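Local coordinates for protein translation elongation factor 1A (Methanosarcina mazei, PDB 3WND), which probably acts as a translation elongation factor and, in its GTP-bound form, binds cysteinyl-tRNA(Cys), at residues A[197-202]-A[252-257]; A[201-204]-A[208-211]; A[292-297]-A[357-362]. All coordinates share one frame; numbering follows the deposited sequence.

Contact 1 (A[197-202]-A[252-257])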
loop_
_atom_site.group_PDB
_atom_site.type_symbol
_atom_site.label_atom_id
_atom_site.label_comp_id
_atom_site.label_asym_id
_atom_site.label_seq_id
_atom_site.Cartn_x
_atom_site.Cartn_y
_atom_site.Cartn_z
ATOM N N ILE A 197 -6.030 -0.421 -9.932
ATOM C CA ILE A 197 -5.397 -1.431 -10.687
ATOM C C ILE A 197 -3.903 -1.513 -10.464
ATOM O O ILE A 197 -3.236 -0.502 -10.521
ATOM C CB ILE A 197 -5.619 -1.098 -12.199
ATOM C CG1 ILE A 197 -7.157 -1.236 -12.560
ATOM C CG2 ILE A 197 -4.722 -2.003 -13.046
ATOM C CD1 ILE A 197 -7.480 -0.603 -13.903
ATOM N N ASP A 198 -3.385 -2.706 -10.117
ATOM C CA ASP A 198 -1.939 -2.765 -9.891
ATOM C C ASP A 198 -1.223 -3.487 -11.039
ATOM O O ASP A 198 0.021 -3.333 -11.202
ATOM C CB ASP A 198 -1.544 -3.392 -8.508
ATOM C CG ASP A 198 -2.288 -4.613 -8.172
ATOM O OD1 ASP A 198 -2.085 -5.654 -8.808
ATOM O OD2 ASP A 198 -3.038 -4.568 -7.206
ATOM N N HIS A 199 -1.988 -4.274 -11.836
ATOM C CA HIS A 199 -1.363 -4.971 -12.992
ATOM C C HIS A 199 -2.439 -5.065 -14.053
ATOM O O HIS A 199 -3.629 -5.155 -13.785
ATOM C CB HIS A 199 -0.918 -6.399 -12.637
ATOM C CG HIS A 199 0.185 -6.452 -11.669
ATOM N ND1 HIS A 199 -0.044 -6.358 -10.283
ATOM C CD2 HIS A 199 1.598 -6.564 -11.848
ATOM C CE1 HIS A 199 1.188 -6.443 -9.618
ATOM N NE2 HIS A 199 2.181 -6.603 -10.584
ATOM N N ALA A 200 -2.015 -5.097 -15.310
ATOM C CA ALA A 200 -2.927 -5.257 -16.462
ATOM C C ALA A 200 -2.152 -6.131 -17.470
ATOM O O ALA A 200 -0.991 -5.832 -17.829
ATOM C CB ALA A 200 -3.231 -3.878 -17.127
ATOM N N PHE A 201 -2.844 -7.091 -18.053
ATOM C CA PHE A 201 -2.292 -7.875 -19.125
ATOM C C PHE A 201 -3.310 -8.500 -20.016
ATOM O O PHE A 201 -4.544 -8.525 -19.704
ATOM C CB PHE A 201 -1.373 -8.962 -18.598
ATOM C CG PHE A 201 -1.910 -9.653 -17.410
ATOM C CD1 PHE A 201 -2.783 -10.767 -17.539
ATOM C CD2 PHE A 201 -1.605 -9.175 -16.091
ATOM C CE1 PHE A 201 -3.292 -11.418 -16.388
ATOM C CE2 PHE A 201 -2.090 -9.817 -14.985
ATOM C CZ PHE A 201 -2.956 -10.936 -15.115
ATOM N N ASN A 202 -2.828 -8.938 -21.194
ATOM C CA ASN A 202 -3.708 -9.654 -22.104
ATOM C C ASN A 202 -3.742 -11.128 -21.724
ATOM O O ASN A 202 -2.696 -11.706 -21.454
ATOM C CB ASN A 202 -3.286 -9.473 -23.571
ATOM C CG ASN A 202 -4.481 -9.273 -24.466
ATOM O OD1 ASN A 202 -5.339 -8.450 -24.167
ATOM N ND2 ASN A 202 -4.569 -10.043 -25.552
ATOM N N GLY A 252 -12.158 -3.940 -0.157
ATOM C CA GLY A 252 -11.157 -4.826 0.461
ATOM C C GLY A 252 -10.828 -6.033 -0.387
ATOM O O GLY A 252 -9.849 -6.699 -0.116
ATOM N N THR A 253 -11.679 -6.310 -1.363
ATOM C CA THR A 253 -11.529 -7.575 -2.131
ATOM C C THR A 253 -10.395 -7.377 -3.156
ATOM O O THR A 253 -10.418 -6.469 -3.930
ATOM C CB THR A 253 -12.857 -7.948 -2.854
ATOM O OG1 THR A 253 -13.891 -8.102 -1.872
ATOM C CG2 THR A 253 -12.665 -9.330 -3.629
ATOM N N ARG A 254 -9.447 -8.316 -3.177
ATOM C CA ARG A 254 -8.458 -8.357 -4.254
ATOM C C ARG A 254 -9.102 -9.129 -5.447
ATOM O O ARG A 254 -9.746 -10.193 -5.247
ATOM C CB ARG A 254 -7.212 -9.128 -3.733
ATOM C CG ARG A 254 -6.187 -9.200 -4.819
ATOM C CD ARG A 254 -4.838 -8.820 -4.374
ATOM N NE ARG A 254 -4.142 -8.851 -5.633
ATOM C CZ ARG A 254 -3.701 -7.755 -6.200
ATOM N NH1 ARG A 254 -3.103 -7.820 -7.365
ATOM N NH2 ARG A 254 -3.735 -6.585 -5.485
ATOM N N VAL A 255 -9.067 -8.468 -6.600
ATOM C CA VAL A 255 -9.818 -8.937 -7.749
ATOM C C VAL A 255 -8.912 -9.042 -8.986
ATOM O O VAL A 255 -7.822 -8.426 -9.131
ATOM C CB VAL A 255 -11.020 -7.965 -8.167
ATOM C CG1 VAL A 255 -12.062 -7.916 -7.101
ATOM C CG2 VAL A 255 -10.382 -6.569 -8.534
ATOM N N GLY A 256 -9.386 -9.947 -9.829
ATOM C CA GLY A 256 -8.944 -9.938 -11.222
ATOM C C GLY A 256 -10.210 -9.645 -12.025
ATOM O O GLY A 256 -11.294 -10.178 -11.704
ATOM N N MET A 257 -10.130 -8.747 -12.984
ATOM C CA MET A 257 -11.335 -8.423 -13.763
ATOM C C MET A 257 -11.070 -8.471 -15.251
ATOM O O MET A 257 -10.067 -7.871 -15.786
ATOM C CB MET A 257 -11.869 -7.007 -13.438
ATOM C CG MET A 257 -12.228 -6.854 -11.937
ATOM S SD MET A 257 -12.748 -5.129 -11.661
ATOM C CE MET A 257 -13.740 -5.400 -10.171
#

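Contact 2 (A[201-204]-A[208-211])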
loop_
_atom_site.group_PDB
_atom_site.type_symbol
_atom_site.label_atom_id
_atom_site.label_comp_id
_atom_site.label_asym_id
_atom_site.label_seq_id
_atom_site.Cartn_x
_atom_site.Cartn_y
_atom_site.Cartn_z
ATOM N N PHE A 201 -2.844 -7.091 -18.053
ATOM C CA PHE A 201 -2.292 -7.875 -19.125
ATOM C C PHE A 201 -3.310 -8.500 -20.016
ATOM O O PHE A 201 -4.544 -8.525 -19.704
ATOM C CB PHE A 201 -1.373 -8.962 -18.598
ATOM C CG PHE A 201 -1.910 -9.653 -17.410
ATOM C CD1 PHE A 201 -2.783 -10.767 -17.539
ATOM C CD2 PHE A 201 -1.605 -9.175 -16.091
ATOM C CE1 PHE A 201 -3.292 -11.418 -16.388
ATOM C CE2 PHE A 201 -2.090 -9.817 -14.985
ATOM C CZ PHE A 201 -2.956 -10.936 -15.115
ATOM N N ASN A 202 -2.828 -8.938 -21.194
ATOM C CA ASN A 202 -3.708 -9.654 -22.104
ATOM C C ASN A 202 -3.742 -11.128 -21.724
ATOM O O ASN A 202 -2.696 -11.706 -21.454
ATOM C CB ASN A 202 -3.286 -9.473 -23.571
ATOM C CG ASN A 202 -4.481 -9.273 -24.466
ATOM O OD1 ASN A 202 -5.339 -8.450 -24.167
ATOM N ND2 ASN A 202 -4.569 -10.043 -25.552
ATOM N N VAL A 203 -4.915 -11.784 -21.752
ATOM C CA VAL A 203 -4.913 -13.263 -21.560
ATOM C C VAL A 203 -5.593 -13.927 -22.741
ATOM O O VAL A 203 -6.702 -13.523 -23.124
ATOM C CB VAL A 203 -5.556 -13.738 -20.220
ATOM C CG1 VAL A 203 -5.760 -15.272 -20.173
ATOM C CG2 VAL A 203 -4.694 -13.286 -19.053
ATOM N N THR A 204 -4.938 -14.938 -23.316
ATOM C CA THR A 204 -5.426 -15.530 -24.536
ATOM C C THR A 204 -6.781 -16.128 -24.284
ATOM O O THR A 204 -6.940 -16.951 -23.369
ATOM C CB THR A 204 -4.489 -16.633 -25.014
ATOM O OG1 THR A 204 -3.395 -16.034 -25.694
ATOM C CG2 THR A 204 -5.188 -17.595 -26.023
ATOM N N CYS A 208 -8.543 -8.442 -22.178
ATOM C CA CYS A 208 -7.967 -7.515 -21.190
ATOM C C CYS A 208 -8.348 -7.982 -19.751
ATOM O O CYS A 208 -9.557 -8.049 -19.417
ATOM C CB CYS A 208 -8.487 -6.101 -21.396
ATOM S SG CYS A 208 -7.795 -4.872 -20.214
ATOM N N VAL A 209 -7.327 -8.267 -18.931
ATOM C CA VAL A 209 -7.506 -8.590 -17.524
ATOM C C VAL A 209 -6.727 -7.554 -16.662
ATOM O O VAL A 209 -5.564 -7.175 -16.976
ATOM C CB VAL A 209 -7.061 -10.041 -17.221
ATOM C CG1 VAL A 209 -7.052 -10.312 -15.673
ATOM C CG2 VAL A 209 -7.982 -10.996 -17.985
ATOM N N VAL A 210 -7.357 -7.076 -15.571
ATOM C CA VAL A 210 -6.616 -6.206 -14.655
ATOM C C VAL A 210 -6.698 -6.876 -13.296
ATOM O O VAL A 210 -7.667 -7.561 -12.994
ATOM C CB VAL A 210 -7.201 -4.786 -14.596
ATOM C CG1 VAL A 210 -7.038 -4.077 -15.947
ATOM C CG2 VAL A 210 -8.619 -4.802 -14.037
ATOM N N LEU A 211 -5.656 -6.684 -12.508
ATOM C CA LEU A 211 -5.633 -7.154 -11.095
ATOM C C LEU A 211 -5.568 -5.869 -10.295
ATOM O O LEU A 211 -4.866 -4.857 -10.629
ATOM C CB LEU A 211 -4.400 -7.969 -10.797
ATOM C CG LEU A 211 -4.045 -9.043 -11.849
ATOM C CD1 LEU A 211 -2.805 -9.786 -11.407
ATOM C CD2 LEU A 211 -5.205 -9.987 -12.076
#

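Contact 3 (A[292-297]-A[357-362])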
loop_
_atom_site.group_PDB
_atom_site.type_symbol
_atom_site.label_atom_id
_atom_site.label_comp_id
_atom_site.label_asym_id
_atom_site.label_seq_id
_atom_site.Cartn_x
_atom_site.Cartn_y
_atom_site.Cartn_z
ATOM N N PHE A 292 11.883 15.255 9.035
ATOM C CA PHE A 292 13.112 14.605 8.649
ATOM C C PHE A 292 13.419 14.722 7.149
ATOM O O PHE A 292 13.793 13.758 6.502
ATOM C CB PHE A 292 13.088 13.152 9.149
ATOM C CG PHE A 292 13.142 13.092 10.671
ATOM C CD1 PHE A 292 14.387 13.240 11.295
ATOM C CD2 PHE A 292 11.993 13.072 11.422
ATOM C CE1 PHE A 292 14.439 13.327 12.690
ATOM C CE2 PHE A 292 12.056 13.144 12.779
ATOM C CZ PHE A 292 13.241 13.260 13.425
ATOM N N THR A 293 13.243 15.915 6.629
ATOM C CA THR A 293 13.558 16.192 5.256
ATOM C C THR A 293 14.223 17.589 5.133
ATOM O O THR A 293 14.460 18.246 6.142
ATOM C CB THR A 293 12.292 16.061 4.339
ATOM O OG1 THR A 293 12.706 16.031 2.958
ATOM C CG2 THR A 293 11.322 17.229 4.539
ATOM N N LYS A 294 14.497 17.997 3.907
ATOM C CA LYS A 294 15.149 19.324 3.558
ATOM C C LYS A 294 14.057 20.319 3.326
ATOM O O LYS A 294 12.972 19.933 2.834
ATOM C CB LYS A 294 15.950 19.158 2.196
ATOM C CG LYS A 294 17.415 18.755 2.202
ATOM C CD LYS A 294 18.382 19.710 2.900
ATOM C CE LYS A 294 19.664 20.054 2.125
ATOM N NZ LYS A 294 20.962 20.134 2.964
ATOM N N LYS A 295 14.303 21.587 3.634
ATOM C CA LYS A 295 13.325 22.599 3.290
ATOM C C LYS A 295 12.997 22.529 1.793
ATOM O O LYS A 295 13.869 22.280 0.942
ATOM C CB LYS A 295 13.839 24.020 3.662
ATOM C CG LYS A 295 14.970 24.544 2.811
ATOM C CD LYS A 295 15.639 25.822 3.462
ATOM C CE LYS A 295 15.952 26.826 2.395
ATOM N NZ LYS A 295 17.007 27.809 2.779
ATOM N N ILE A 296 11.716 22.718 1.499
ATOM C CA ILE A 296 11.203 22.688 0.124
ATOM C C ILE A 296 11.233 24.095 -0.449
ATOM O O ILE A 296 10.840 25.050 0.250
ATOM C CB ILE A 296 9.745 22.121 0.096
ATOM C CG1 ILE A 296 9.791 20.695 0.667
ATOM C CG2 ILE A 296 9.192 22.109 -1.354
ATOM C CD1 ILE A 296 8.425 20.056 0.666
ATOM N N GLU A 297 11.689 24.219 -1.714
ATOM C CA GLU A 297 11.904 25.537 -2.314
ATOM C C GLU A 297 11.210 25.529 -3.651
ATOM O O GLU A 297 11.054 24.451 -4.257
ATOM C CB GLU A 297 13.397 25.832 -2.529
ATOM C CG GLU A 297 14.046 26.173 -1.194
ATOM C CD GLU A 297 15.529 26.467 -1.270
ATOM O OE1 GLU A 297 15.888 27.637 -1.120
ATOM O OE2 GLU A 297 16.308 25.531 -1.476
ATOM N N LEU A 357 13.881 11.866 -4.208
ATOM C CA LEU A 357 14.540 10.595 -4.429
ATOM C C LEU A 357 16.006 10.659 -4.219
ATOM O O LEU A 357 16.631 9.594 -4.192
ATOM C CB LEU A 357 14.266 10.045 -5.828
ATOM C CG LEU A 357 12.817 9.880 -6.271
ATOM C CD1 LEU A 357 12.651 9.461 -7.687
ATOM C CD2 LEU A 357 12.143 8.843 -5.399
ATOM N N ASP A 358 16.570 11.883 -4.117
ATOM C CA ASP A 358 18.021 12.023 -3.964
ATOM C C ASP A 358 18.462 12.104 -2.535
ATOM O O ASP A 358 19.702 12.097 -2.262
ATOM C CB ASP A 358 18.471 13.307 -4.721
ATOM C CG ASP A 358 18.298 13.173 -6.186
ATOM O OD1 ASP A 358 18.368 12.076 -6.816
ATOM O OD2 ASP A 358 18.085 14.228 -6.697
ATOM N N LEU A 359 17.510 12.072 -1.610
ATOM C CA LEU A 359 17.916 12.116 -0.197
ATOM C C LEU A 359 18.170 10.729 0.369
ATOM O O LEU A 359 17.917 9.706 -0.275
ATOM C CB LEU A 359 16.844 12.861 0.628
ATOM C CG LEU A 359 16.659 14.321 0.205
ATOM C CD1 LEU A 359 15.527 15.018 0.968
ATOM C CD2 LEU A 359 17.988 15.082 0.374
ATOM N N THR A 360 18.670 10.679 1.607
ATOM C CA THR A 360 18.776 9.365 2.269
ATOM C C THR A 360 17.436 8.853 2.776
ATOM O O THR A 360 17.057 7.698 2.517
ATOM C CB THR A 360 19.742 9.464 3.496
ATOM O OG1 THR A 360 20.972 10.017 3.050
ATOM C CG2 THR A 360 20.002 8.103 4.133
ATOM N N GLN A 361 16.777 9.688 3.531
ATOM C CA GLN A 361 15.389 9.434 3.983
ATOM C C GLN A 361 14.623 10.272 2.888
ATOM O O GLN A 361 14.675 11.469 2.880
ATOM C CB GLN A 361 15.206 9.985 5.399
ATOM C CG GLN A 361 13.890 9.552 6.090
ATOM C CD GLN A 361 12.656 10.068 5.383
ATOM O OE1 GLN A 361 12.003 9.299 4.607
ATOM N NE2 GLN A 361 12.337 11.363 5.599
ATOM N N ARG A 362 13.882 9.563 2.045
ATOM C CA ARG A 362 13.376 10.191 0.823
ATOM C C ARG A 362 11.976 10.783 0.953
ATOM O O ARG A 362 11.510 11.433 0.050
ATOM C CB ARG A 362 13.410 9.183 -0.327
ATOM C CG ARG A 362 14.829 8.792 -0.637
ATOM C CD ARG A 362 14.976 7.562 -1.529
ATOM N NE ARG A 362 14.783 6.348 -0.724
ATOM C CZ ARG A 362 14.897 5.117 -1.206
ATOM N NH1 ARG A 362 15.198 4.863 -2.524
ATOM N NH2 ARG A 362 14.680 4.107 -0.370
HETATM O O HOH W 1 15.835 13.412 4.539
HETATM O O HOH W 2 12.855 13.388 2.499
#

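Contact 1 (A[197-202]-A[252-257])
With chi1 at 45°, the carboxylate of Asp198 is tucked between its own backbone N and carbonyl carbon, where it faces Arg254, whose CG stands anti to the backbone N and whose chain bends at the second torsion to bring the guanidinium round. The two side chains arrive from opposite directions and form a bidentate, end-on salt bridge. Arg254 NH1 lies 2.8 Å from Asp198 OD1, and Arg254 NH2 2.7 Å from Asp198 OD2, with the two flat groups only 15° from coplanar. The NH1 bond is nearly straight (171°) and takes the syn lone pair of OD1; NH2 also comes from the syn side, somewhat out of the carboxylate plane. On its anti side OD1 accepts a second donor, His199 ND1, at 2.6 Å and close to the imidazole plane. His199 NE2 bonds Ser48 OG, so both ring nitrogens are engaged and the ring rotation is fixed. Asp198 and His199 form a classic beta bulge opposite Leu211, whose side chain touches Asp198, His199 and Arg254. The bridge thus spans strand 207-216, which lies between strands 194-203 and 254-260 in the sheet. Three N-H groups grip the buried carboxylate, two of them from a cation; this would probably keep Asp198 ionised, and the carboxylate in turn may favour a protonated His199, an effect the nearby guanidinium would oppose.

Contact 2 (A[201-204]-A[208-211])
Phe201 leans its ring against Leu211 and Val209 on the partner strand, forming the apolar centre. Leu211 CD1 meets the ring at its edge, near the plane, 3.6 Å from Phe201 CE2, the side chains crossing at about a right angle. Val209 CG1 reaches Phe201 CE1 at 4.0 Å. Chi1 of Phe201 (43°) places CG between the backbone N and the carbonyl carbon, which tips the ring toward the neighbouring strand, with Val209 O over one of its faces. Farther toward the turn, Val203 CG2 touches Val209 CG2 at 4.1 Å and also lies at the edge of the Phe201 ring, so Val209 is packed through both its methyl groups. Beneath this apolar layer Phe201 and Val209 form an antiparallel hydrogen-bonded pair: Phe201 N to Val209 O and Val209 N to Phe201 O both measure 2.9 Å and are nearly straight. The next pair, Asn202 with Cys208, is non-hydrogen-bonded and turns to the other face, where the Asn202 amide has OD1 3.8 Å from Cys208 N, too long for a hydrogen bond, and Cys208 is buried against Val262 and Ile267. Strand 207-216 also pairs with strand 254-260, through Cys208 with Leu259 and Val210 with Met257. With segments 201-203 and 208-211 running 128° apart, this is a strongly twisted beta hairpin, consistent with the curled antiparallel barrel of the second domain in SelB- and EF-Tu-like factors.

Contact 3 (A[292-297]-A[357-362])
Thr293 and Gln361 bring the two backbones nearest each other, with their CA atoms 7.1 Å apart, too wide for strand pairing; neither segment is regular helix or strand. Two waters bridge the loops, one between backbone carbonyls and one from Gln361 O to the Thr293 hydroxyl. The first donates to both Phe292 O and Gln361 O, 2.9 and 2.8 Å away; the other donates to Gln361 O at 2.7 Å. The direct link is made by the Gln361 side chain: CG is anti to the backbone N (chi1 -169°) and the chain bends at the next torsion, which brings NE2 to 2.9 Å from Phe292 O. That bond is bent at the hydrogen (145°), and its donor stands above the carbonyl plane, 46° out of it. Segment 292-297 follows strand 282-289 and segment 357-362 precedes strand 363-369, neighbours in the curled antiparallel sheet of the C-terminal domain, consistent with the third-domain beta barrel of SelB- and EF-Tu-like factors. Helix 98-109 of the nucleotide-binding domain lies against the contact, with Ile105 touching both Phe292 and Gln361. Replacing Gln361 by an alanine would probably leave Phe292 O with its water but without the amide donor, and Phe363 O without its bond to NE2. Beside the waters, Leu359 points at the other loop; its CD1 packs 3.6 Å from Thr293 OG1, while CD2 meets CG of Lys294 at 4.1 Å.

How the contacts relate
Contacts 1 and 2 belong to one sheet, their centres 9 Å apart: they share strand 194-203 and are joined by packing and probable backbone hydrogen bonds, such as Asp198 N to Leu211 O. Both are partly buried, yet contact 1 is purely polar, a charged link reaching past the middle strand, whereas contact 2 couples regular strand pairing to apolar packing. Contact 3 lies in the C-terminal domain, on the other side of the chain's centre from contact 1, with centres about 33 Å apart. It is a surface contact between loops, where waters and a side-chain amide take the place of strand pairing and the apolar contribution is slight.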